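Local coordinates for probable adhesion protein (PDB 6R3Z) that binds a divalent metal ion between its two lobes, probably delivering ferrous iron to a transporter as a periplasmic solute-binding protein, at residues Asp67-Ala70 against Glu71-Ala75; Pro135-Ala138 against Lys139-Arg143; Gly178-Asp181 against Tyr182-Arg185. All coordinates share one frame; numbering follows the deposited sequence.

Contact 1: residues Asp67-Ala70 against Glu71-Ala75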
ATOM      1  N   ASP A  67       9.883  -3.110   0.553  1.00 20.86           N
ATOM      2  CA  ASP A  67      10.214  -4.522   0.725  1.00 20.73           C
ATOM      3  C   ASP A  67      11.722  -4.777   0.574  1.00 25.98           C
ATOM      4  O   ASP A  67      12.139  -5.736  -0.088  1.00 25.57           O
ATOM      5  CB  ASP A  67       9.347  -5.454  -0.157  1.00 21.13           C
ATOM      6  CG  ASP A  67       9.372  -5.181  -1.644  1.00 26.16           C
ATOM      7  OD1 ASP A  67      10.158  -4.294  -2.082  1.00 25.88           O
ATOM      8  OD2 ASP A  67       8.590  -5.821  -2.369  1.00 27.55           O
ATOM      9  N   ASP A  68      12.544  -3.965   1.274  1.00 24.36           N
ATOM     10  CA  ASP A  68      14.000  -4.155   1.278  1.00 25.30           C
ATOM     11  C   ASP A  68      14.357  -5.544   1.819  1.00 28.08           C
ATOM     12  O   ASP A  68      15.281  -6.171   1.303  1.00 27.20           O
ATOM     13  CB  ASP A  68      14.691  -3.063   2.118  1.00 28.24           C
ATOM     14  CG  ASP A  68      14.583  -1.664   1.519  1.00 40.83           C
ATOM     15  OD1 ASP A  68      14.318  -1.556   0.301  1.00 40.10           O
ATOM     16  OD2 ASP A  68      14.780  -0.682   2.266  1.00 51.42           O
ATOM     17  N   PHE A  69      13.582  -6.048   2.816  1.00 24.68           N
ATOM     18  CA  PHE A  69      13.773  -7.380   3.401  1.00 25.16           C
ATOM     19  C   PHE A  69      13.816  -8.460   2.328  1.00 29.09           C
ATOM     20  O   PHE A  69      14.617  -9.393   2.437  1.00 29.23           O
ATOM     21  CB  PHE A  69      12.677  -7.719   4.443  1.00 26.61           C
ATOM     22  CG  PHE A  69      11.245  -7.767   3.960  1.00 27.27           C
ATOM     23  CD1 PHE A  69      10.717  -8.932   3.407  1.00 29.90           C
ATOM     24  CD2 PHE A  69      10.410  -6.666   4.101  1.00 30.22           C
ATOM     25  CE1 PHE A  69       9.389  -8.983   2.972  1.00 30.03           C
ATOM     26  CE2 PHE A  69       9.075  -6.720   3.675  1.00 33.04           C
ATOM     27  CZ  PHE A  69       8.577  -7.874   3.103  1.00 30.65           C
ATOM     28  N   ALA A  70      12.980  -8.321   1.275  1.00 25.83           N
ATOM     29  CA  ALA A  70      12.881  -9.325   0.212  1.00 26.18           C
ATOM     30  C   ALA A  70      14.173  -9.466  -0.609  1.00 28.98           C
ATOM     31  O   ALA A  70      14.576 -10.591  -0.896  1.00 27.76           O
ATOM     32  CB  ALA A  70      11.693  -9.033  -0.681  1.00 26.29           C
ATOM     33  N   GLU A  71      14.854  -8.349  -0.916  1.00 26.61           N
ATOM     34  CA  GLU A  71      16.146  -8.368  -1.625  1.00 27.64           C
ATOM     35  C   GLU A  71      17.213  -9.082  -0.791  1.00 32.26           C
ATOM     36  O   GLU A  71      18.033  -9.811  -1.350  1.00 30.69           O
ATOM     37  CB  GLU A  71      16.633  -6.950  -1.944  1.00 29.80           C
ATOM     38  CG  GLU A  71      15.836  -6.229  -3.022  1.00 41.04           C
ATOM     39  CD  GLU A  71      16.287  -4.789  -3.193  1.00 62.00           C
ATOM     40  OE1 GLU A  71      17.476  -4.567  -3.520  1.00 51.15           O
ATOM     41  OE2 GLU A  71      15.456  -3.879  -2.982  1.00 56.03           O
ATOM     42  N   ARG A  72      17.200  -8.867   0.549  1.00 29.47           N
ATOM     43  CA  ARG A  72      18.150  -9.510   1.461  1.00 28.80           C
ATOM     44  C   ARG A  72      17.871 -11.022   1.514  1.00 30.31           C
ATOM     45  O   ARG A  72      18.807 -11.827   1.445  1.00 29.18           O
ATOM     46  CB  ARG A  72      18.091  -8.876   2.864  1.00 31.03           C
ATOM     47  CG  ARG A  72      18.621  -7.442   2.916  1.00 39.44           C
ATOM     48  CD  ARG A  72      18.711  -6.912   4.345  1.00 43.91           C
ATOM     49  NE  ARG A  72      17.432  -6.377   4.831  1.00 48.21           N
ATOM     50  CZ  ARG A  72      17.028  -5.116   4.681  1.00 68.14           C
ATOM     51  NH1 ARG A  72      15.853  -4.729   5.160  1.00 58.67           N
ATOM     52  NH2 ARG A  72      17.792  -4.235   4.042  1.00 58.41           N
ATOM     53  N   MET A  73      16.577 -11.402   1.569  1.00 25.81           N
ATOM     54  CA  MET A  73      16.162 -12.808   1.579  1.00 25.61           C
ATOM     55  C   MET A  73      16.629 -13.510   0.303  1.00 27.99           C
ATOM     56  O   MET A  73      17.147 -14.624   0.389  1.00 28.57           O
ATOM     57  CB  MET A  73      14.633 -12.936   1.717  1.00 27.41           C
ATOM     58  CG  MET A  73      14.087 -12.545   3.075  1.00 30.80           C
ATOM     59  SD  MET A  73      12.273 -12.448   3.011  1.00 34.17           S
ATOM     60  CE  MET A  73      11.831 -14.197   2.838  1.00 31.44           C
ATOM     61  N   ILE A  74      16.445 -12.858  -0.885  1.00 24.16           N
ATOM     62  CA  ILE A  74      16.865 -13.415  -2.185  1.00 24.57           C
ATOM     63  C   ILE A  74      18.397 -13.626  -2.210  1.00 29.97           C
ATOM     64  O   ILE A  74      18.873 -14.680  -2.657  1.00 29.36           O
ATOM     65  CB  ILE A  74      16.364 -12.519  -3.354  1.00 26.52           C
ATOM     66  CG1 ILE A  74      14.819 -12.637  -3.475  1.00 26.24           C
ATOM     67  CG2 ILE A  74      17.066 -12.873  -4.694  1.00 28.02           C
ATOM     68  CD1 ILE A  74      14.134 -11.530  -4.306  1.00 27.35           C
ATOM     69  N   ALA A  75      19.153 -12.627  -1.708  1.00 27.19           N
ATOM     70  CA  ALA A  75      20.621 -12.667  -1.661  1.00 28.54           C
ATOM     71  C   ALA A  75      21.147 -13.837  -0.810  1.00 32.62           C
ATOM     72  O   ALA A  75      22.198 -14.408  -1.132  1.00 33.18           O
ATOM     73  CB  ALA A  75      21.152 -11.338  -1.125  1.00 29.40           C
TER
HETATM   74  O   HOH W   1      12.849  -4.260  -2.747  1.00 33.62           O

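Contact 2: residues Pro135-Ala138 against Lys139-Arg143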
ATOM      1  N   PRO A 135       5.096 -17.270 -21.950  1.00 31.61           N
ATOM      2  CA  PRO A 135       4.368 -16.841 -23.164  1.00 31.59           C
ATOM      3  C   PRO A 135       3.041 -17.526 -23.464  1.00 33.18           C
ATOM      4  O   PRO A 135       2.141 -16.869 -23.992  1.00 30.08           O
ATOM      5  CB  PRO A 135       5.375 -17.092 -24.291  1.00 34.46           C
ATOM      6  CG  PRO A 135       6.690 -17.045 -23.642  1.00 38.74           C
ATOM      7  CD  PRO A 135       6.500 -17.610 -22.274  1.00 33.97           C
ATOM      8  N   ALA A 136       2.913 -18.825 -23.130  1.00 30.64           N
ATOM      9  CA  ALA A 136       1.681 -19.591 -23.364  1.00 30.96           C
ATOM     10  C   ALA A 136       0.477 -18.945 -22.652  1.00 32.72           C
ATOM     11  O   ALA A 136      -0.651 -19.073 -23.130  1.00 34.20           O
ATOM     12  CB  ALA A 136       1.859 -21.037 -22.907  1.00 31.92           C
ATOM     13  N   ASN A 137       0.729 -18.217 -21.551  1.00 27.77           N
ATOM     14  CA  ASN A 137      -0.303 -17.532 -20.770  1.00 26.66           C
ATOM     15  C   ASN A 137      -0.293 -16.000 -20.897  1.00 28.82           C
ATOM     16  O   ASN A 137      -1.123 -15.352 -20.258  1.00 27.52           O
ATOM     17  CB  ASN A 137      -0.220 -17.955 -19.295  1.00 28.93           C
ATOM     18  CG  ASN A 137      -0.599 -19.401 -19.054  1.00 40.73           C
ATOM     19  OD1 ASN A 137      -1.586 -19.920 -19.600  1.00 33.63           O
ATOM     20  ND2 ASN A 137       0.175 -20.081 -18.216  1.00 31.39           N
ATOM     21  N   ALA A 138       0.614 -15.422 -21.726  1.00 26.47           N
ATOM     22  CA  ALA A 138       0.721 -13.969 -21.907  1.00 26.81           C
ATOM     23  C   ALA A 138      -0.618 -13.275 -22.242  1.00 30.42           C
ATOM     24  O   ALA A 138      -0.930 -12.255 -21.626  1.00 29.68           O
ATOM     25  CB  ALA A 138       1.773 -13.635 -22.957  1.00 28.43           C
ATOM     26  N   LYS A 139      -1.417 -13.831 -23.179  1.00 27.70           N
ATOM     27  CA  LYS A 139      -2.700 -13.207 -23.540  1.00 28.18           C
ATOM     28  C   LYS A 139      -3.693 -13.214 -22.356  1.00 30.54           C
ATOM     29  O   LYS A 139      -4.357 -12.208 -22.119  1.00 30.01           O
ATOM     30  CB  LYS A 139      -3.318 -13.831 -24.795  1.00 31.57           C
ATOM     31  CG  LYS A 139      -4.044 -12.787 -25.643  1.00 47.09           C
ATOM     32  CD  LYS A 139      -5.304 -13.336 -26.293  1.00 59.18           C
ATOM     33  CE  LYS A 139      -6.304 -12.235 -26.556  1.00 74.97           C
ATOM     34  NZ  LYS A 139      -7.577 -12.765 -27.120  1.00 89.01           N
ATOM     35  N   ALA A 140      -3.759 -14.323 -21.614  1.00 27.04           N
ATOM     36  CA  ALA A 140      -4.634 -14.463 -20.436  1.00 26.66           C
ATOM     37  C   ALA A 140      -4.240 -13.447 -19.338  1.00 27.46           C
ATOM     38  O   ALA A 140      -5.121 -12.762 -18.788  1.00 25.05           O
ATOM     39  CB  ALA A 140      -4.565 -15.878 -19.892  1.00 27.71           C
ATOM     40  N   TYR A 141      -2.923 -13.309 -19.060  1.00 24.08           N
ATOM     41  CA  TYR A 141      -2.439 -12.347 -18.063  1.00 22.44           C
ATOM     42  C   TYR A 141      -2.837 -10.910 -18.439  1.00 24.52           C
ATOM     43  O   TYR A 141      -3.289 -10.151 -17.585  1.00 22.76           O
ATOM     44  CB  TYR A 141      -0.914 -12.458 -17.828  1.00 23.17           C
ATOM     45  CG  TYR A 141      -0.417 -13.810 -17.332  1.00 23.93           C
ATOM     46  CD1 TYR A 141      -1.276 -14.703 -16.682  1.00 25.01           C
ATOM     47  CD2 TYR A 141       0.918 -14.178 -17.479  1.00 24.76           C
ATOM     48  CE1 TYR A 141      -0.806 -15.926 -16.182  1.00 25.36           C
ATOM     49  CE2 TYR A 141       1.392 -15.405 -17.009  1.00 26.18           C
ATOM     50  CZ  TYR A 141       0.532 -16.268 -16.350  1.00 31.32           C
ATOM     51  OH  TYR A 141       1.003 -17.492 -15.947  1.00 30.11           O
ATOM     52  N   THR A 142      -2.705 -10.562 -19.721  1.00 22.26           N
ATOM     53  CA  THR A 142      -3.067  -9.241 -20.241  1.00 22.61           C
ATOM     54  C   THR A 142      -4.567  -9.010 -20.086  1.00 26.30           C
ATOM     55  O   THR A 142      -4.972  -7.954 -19.582  1.00 24.84           O
ATOM     56  CB  THR A 142      -2.553  -9.078 -21.690  1.00 28.74           C
ATOM     57  OG1 THR A 142      -1.120  -9.135 -21.643  1.00 30.02           O
ATOM     58  CG2 THR A 142      -2.987  -7.752 -22.331  1.00 29.55           C
ATOM     59  N   ARG A 143      -5.381 -10.001 -20.502  1.00 24.46           N
ATOM     60  CA  ARG A 143      -6.845  -9.929 -20.412  1.00 24.73           C
ATOM     61  C   ARG A 143      -7.292  -9.723 -18.944  1.00 25.66           C
ATOM     62  O   ARG A 143      -8.098  -8.829 -18.657  1.00 24.12           O
ATOM     63  CB  ARG A 143      -7.458 -11.199 -20.997  1.00 27.00           C
ATOM     64  CG  ARG A 143      -8.966 -11.163 -21.160  1.00 37.56           C
ATOM     65  CD  ARG A 143      -9.446 -12.373 -21.963  1.00 41.65           C
ATOM     66  NE  ARG A 143      -9.079 -13.646 -21.333  1.00 42.74           N
ATOM     67  CZ  ARG A 143      -8.308 -14.578 -21.893  1.00 57.12           C
ATOM     68  NH1 ARG A 143      -7.829 -14.406 -23.121  1.00 42.34           N
ATOM     69  NH2 ARG A 143      -8.023 -15.692 -21.235  1.00 50.41           N
TER
HETATM   70  O   HOH W   2      -0.753 -16.181 -24.863  1.00 45.38           O
HETATM   71  O   HOH W   3      -3.148 -16.917 -22.914  1.00 37.72           O

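Contact 3: residues Gly178-Asp181 against Tyr182-Arg185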
ATOM      1  N   GLY A 178       3.167   7.522   7.087  1.00 23.29           N
ATOM      2  CA  GLY A 178       3.305   8.250   5.816  1.00 25.15           C
ATOM      3  C   GLY A 178       2.854   7.442   4.598  1.00 31.75           C
ATOM      4  O   GLY A 178       3.532   7.441   3.571  1.00 34.25           O
ATOM      5  N   ALA A 179       1.706   6.755   4.700  1.00 27.33           N
ATOM      6  CA  ALA A 179       1.213   5.830   3.683  1.00 26.63           C
ATOM      7  C   ALA A 179       0.224   6.385   2.670  1.00 30.03           C
ATOM      8  O   ALA A 179      -0.073   5.677   1.698  1.00 29.40           O
ATOM      9  CB  ALA A 179       0.558   4.638   4.381  1.00 27.71           C
ATOM     10  N   TYR A 180      -0.366   7.578   2.926  1.00 24.70           N
ATOM     11  CA  TYR A 180      -1.535   8.028   2.165  1.00 23.64           C
ATOM     12  C   TYR A 180      -1.356   9.219   1.224  1.00 25.42           C
ATOM     13  O   TYR A 180      -2.353   9.727   0.693  1.00 22.32           O
ATOM     14  CB  TYR A 180      -2.672   8.295   3.166  1.00 23.80           C
ATOM     15  CG  TYR A 180      -2.907   7.075   4.034  1.00 22.60           C
ATOM     16  CD1 TYR A 180      -3.394   5.891   3.484  1.00 23.80           C
ATOM     17  CD2 TYR A 180      -2.438   7.032   5.347  1.00 24.55           C
ATOM     18  CE1 TYR A 180      -3.538   4.736   4.252  1.00 23.05           C
ATOM     19  CE2 TYR A 180      -2.568   5.877   6.128  1.00 25.23           C
ATOM     20  CZ  TYR A 180      -3.087   4.720   5.564  1.00 28.52           C
ATOM     21  OH  TYR A 180      -3.219   3.568   6.312  1.00 31.05           O
ATOM     22  N   ASP A 181      -0.110   9.618   0.949  1.00 23.43           N
ATOM     23  CA  ASP A 181       0.116  10.730   0.030  1.00 24.10           C
ATOM     24  C   ASP A 181      -0.423  10.399  -1.382  1.00 24.46           C
ATOM     25  O   ASP A 181      -1.106  11.242  -1.961  1.00 24.16           O
ATOM     26  CB  ASP A 181       1.597  11.125   0.027  1.00 26.79           C
ATOM     27  CG  ASP A 181       2.059  11.511   1.429  1.00 36.15           C
ATOM     28  OD1 ASP A 181       2.321  10.587   2.251  1.00 35.30           O
ATOM     29  OD2 ASP A 181       2.122  12.727   1.720  1.00 35.17           O
ATOM     30  N   TYR A 182      -0.186   9.154  -1.894  1.00 21.06           N
ATOM     31  CA  TYR A 182      -0.705   8.768  -3.227  1.00 22.73           C
ATOM     32  C   TYR A 182      -2.232   8.660  -3.202  1.00 26.88           C
ATOM     33  O   TYR A 182      -2.896   9.047  -4.165  1.00 26.54           O
ATOM     34  CB  TYR A 182      -0.137   7.428  -3.701  1.00 24.61           C
ATOM     35  CG  TYR A 182       1.360   7.422  -3.877  1.00 26.32           C
ATOM     36  CD1 TYR A 182       1.947   7.909  -5.041  1.00 29.34           C
ATOM     37  CD2 TYR A 182       2.196   6.957  -2.866  1.00 27.07           C
ATOM     38  CE1 TYR A 182       3.330   7.931  -5.199  1.00 28.72           C
ATOM     39  CE2 TYR A 182       3.587   6.966  -3.015  1.00 27.90           C
ATOM     40  CZ  TYR A 182       4.146   7.459  -4.183  1.00 31.19           C
ATOM     41  OH  TYR A 182       5.507   7.486  -4.357  1.00 27.22           O
ATOM     42  N   LEU A 183      -2.785   8.119  -2.106  1.00 24.55           N
ATOM     43  CA  LEU A 183      -4.236   7.975  -1.953  1.00 24.73           C
ATOM     44  C   LEU A 183      -4.921   9.343  -1.967  1.00 25.68           C
ATOM     45  O   LEU A 183      -5.895   9.533  -2.700  1.00 25.49           O
ATOM     46  CB  LEU A 183      -4.563   7.231  -0.652  1.00 25.65           C
ATOM     47  CG  LEU A 183      -6.022   6.753  -0.527  1.00 31.53           C
ATOM     48  CD1 LEU A 183      -6.099   5.423   0.178  1.00 32.23           C
ATOM     49  CD2 LEU A 183      -6.858   7.774   0.193  1.00 34.85           C
ATOM     50  N   LEU A 184      -4.409  10.296  -1.166  1.00 22.28           N
ATOM     51  CA  LEU A 184      -5.011  11.623  -1.084  1.00 23.08           C
ATOM     52  C   LEU A 184      -4.810  12.431  -2.367  1.00 25.28           C
ATOM     53  O   LEU A 184      -5.676  13.240  -2.707  1.00 25.13           O
ATOM     54  CB  LEU A 184      -4.527  12.361   0.176  1.00 23.19           C
ATOM     55  CG  LEU A 184      -5.149  11.736   1.456  1.00 30.27           C
ATOM     56  CD1 LEU A 184      -4.309  11.976   2.667  1.00 31.68           C
ATOM     57  CD2 LEU A 184      -6.577  12.232   1.679  1.00 33.89           C
ATOM     58  N   ARG A 185      -3.721  12.134  -3.120  1.00 23.25           N
ATOM     59  CA  ARG A 185      -3.431  12.764  -4.418  1.00 25.38           C
ATOM     60  C   ARG A 185      -4.589  12.483  -5.404  1.00 30.17           C
ATOM     61  O   ARG A 185      -4.839  13.285  -6.299  1.00 30.36           O
ATOM     62  CB  ARG A 185      -2.113  12.213  -5.009  1.00 26.92           C
ATOM     63  CG  ARG A 185      -1.553  13.069  -6.151  1.00 42.53           C
ATOM     64  CD  ARG A 185      -0.145  12.644  -6.514  1.00 59.04           C
ATOM     65  NE  ARG A 185       0.565  13.701  -7.239  1.00 80.70           N
ATOM     66  CZ  ARG A 185       0.724  13.732  -8.558  1.00101.77           C
ATOM     67  NH1 ARG A 185       0.236  12.757  -9.316  1.00 90.92           N
ATOM     68  NH2 ARG A 185       1.379  14.734  -9.129  1.00 92.41           N
TER
HETATM   69  O   HOH W   4      -0.809   6.461  -0.760  1.00 26.30           O

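Contact 1: residues Asp67-Ala70 against Glu71-Ala75
M73 and F69 point the same way from neighbouring turns of helix 68-76, one residue alongside the other. The sulfur approaches the ring at its edge rather than over a face: M73 SD is 3.9 Å from F69 CD1 and lies close to the ring plane, a Met-aromatic contact of the edge type. In the backbone, M73 N donates to F69 O at 2.9 Å, and I74 N makes its equivalent to A70 O. The helix connects strands 58-61 and 84-86 in a beta-alpha-beta unit, and the chain enters it just after the metal ligand H66. On another side of this first turn, R72 bends at chi3 (-84°) and lays its guanidinium face over the backbone of D68, with NH1 3.7 Å from D68 CB. The side chains of D68 and E71 run side by side, their carboxylate planes nearly perpendicular; D68 OD1 and E71 OE2 are 4.2 Å apart, a proximity of like charges that may be mildly unfavourable. A water bridges E71 OE2, 2.6 Å away, and D67 OD1, whose carboxylate is held by T12, N62 and G63.

Contact 2: residues Pro135-Ala138 against Lys139-Arg143
N137 lays its CB over one face of the Y141 ring, a CH-pi contact in which that carbon stands 3.8 Å from the ring centroid and 25° off the normal. The approach is displaced toward the hydroxyl end, so that N137 CB comes within 3.5 Å of Y141 CZ. Beyond CB the amide and ring planes are inclined by 48°, neither stacked nor perpendicular. The carbonyl oxygen of N137 sits above the same face but nearer the root of the ring, 3.4 Å from Y141 CG. One residue therefore spans the ring from CG to CZ with its own CB and carbonyl.

Backbone bonds at the start of helix 138-160 set this geometry. Y141 N donates to N137 O at 3.0 Å, and with Y141 CG anti to the carbonyl carbon (chi1 -60°) the ring leans back along the helix toward N137. T142 N repeats the pattern one residue on, bonding to A138 O. Two waters continue the linkage across the first turn: one donates to P135 O and accepts from K139 N, while the other accepts from A140 N at 3.0 Å and gives a weak bond to A136 O.

In the next shell, D134 OD2 takes a hydrogen bond from N137 ND2 and a weak one from Y141 OH, tying the polar ends of both side chains to the connection from helix 116-133. I23 and V24 of helix 14-24, with K27 and A28, pack against Y141.

The polar ends of both side chains thus converge on one carboxylate, which probably restrains their rotation, while two waters accept the backbone N-H groups of K139 and A140.

Contact 3: residues Gly178-Asp181 against Tyr182-Arg185
Y180 O receives the shortest direct hydrogen bond across this turn, 2.8 Å from L184 N. Y180 occupies the N-cap position of helix 181-185, which follows strand 172-175 in the parallel sheet of one lobe of this solute-binding fold. The same oxygen also meets the L184 side chain, L184 CG being 3.5 Å away. A second turn bond runs from R185 N to D181 O at 3.0 Å.

The Y180 ring meets the helix through its edge: L183 CD1 lies near the ring plane, 4.3 Å from Y180 CD1. With L183 CG anti to the backbone N (chi1 -167°) and chi2 at 144°, away from its usual values, this methyl comes to the ring edge. L184 CD1 approaches from another direction and touches Y180 CB at 4.1 Å. One face of the ring carries A179 CB, 3.7 Å above the plane and over its centre.

Outside the turn, Y180 OH is hydrogen-bonded to E226 OE2, and the Y180 side chain is near the metal ligand H250. Y182 OH bonds to N109 O and to L94 N, while M265, N268 and V272 of helix 260-277 pack on L183. At the start of the helix a water joins the loop to the first turn, donating to A179 O at 2.7 Å and accepting from L183 N at 2.9 Å.

Along the chain the three contacts follow in the order 1, 2, 3, each a helix start rather than a meeting of distant segments. Contact 1 lies beside the four-stranded parallel sheet containing strands 58-61 and 84-86; contact 3 follows strand 172-175 of the second such sheet. Contact 2 begins helix 138-160, which lies between the two sheets in sequence. Centres of contacts 1 and 3 are about 25 Å apart, their nearest atoms about 12 Å, whereas contacts 2 and 3 are about 32 Å apart between centres. Contacts 1 and 3 thus lie near the nickel site, on different lobes, consistent with metal capture between them, while contact 2 lies away from it.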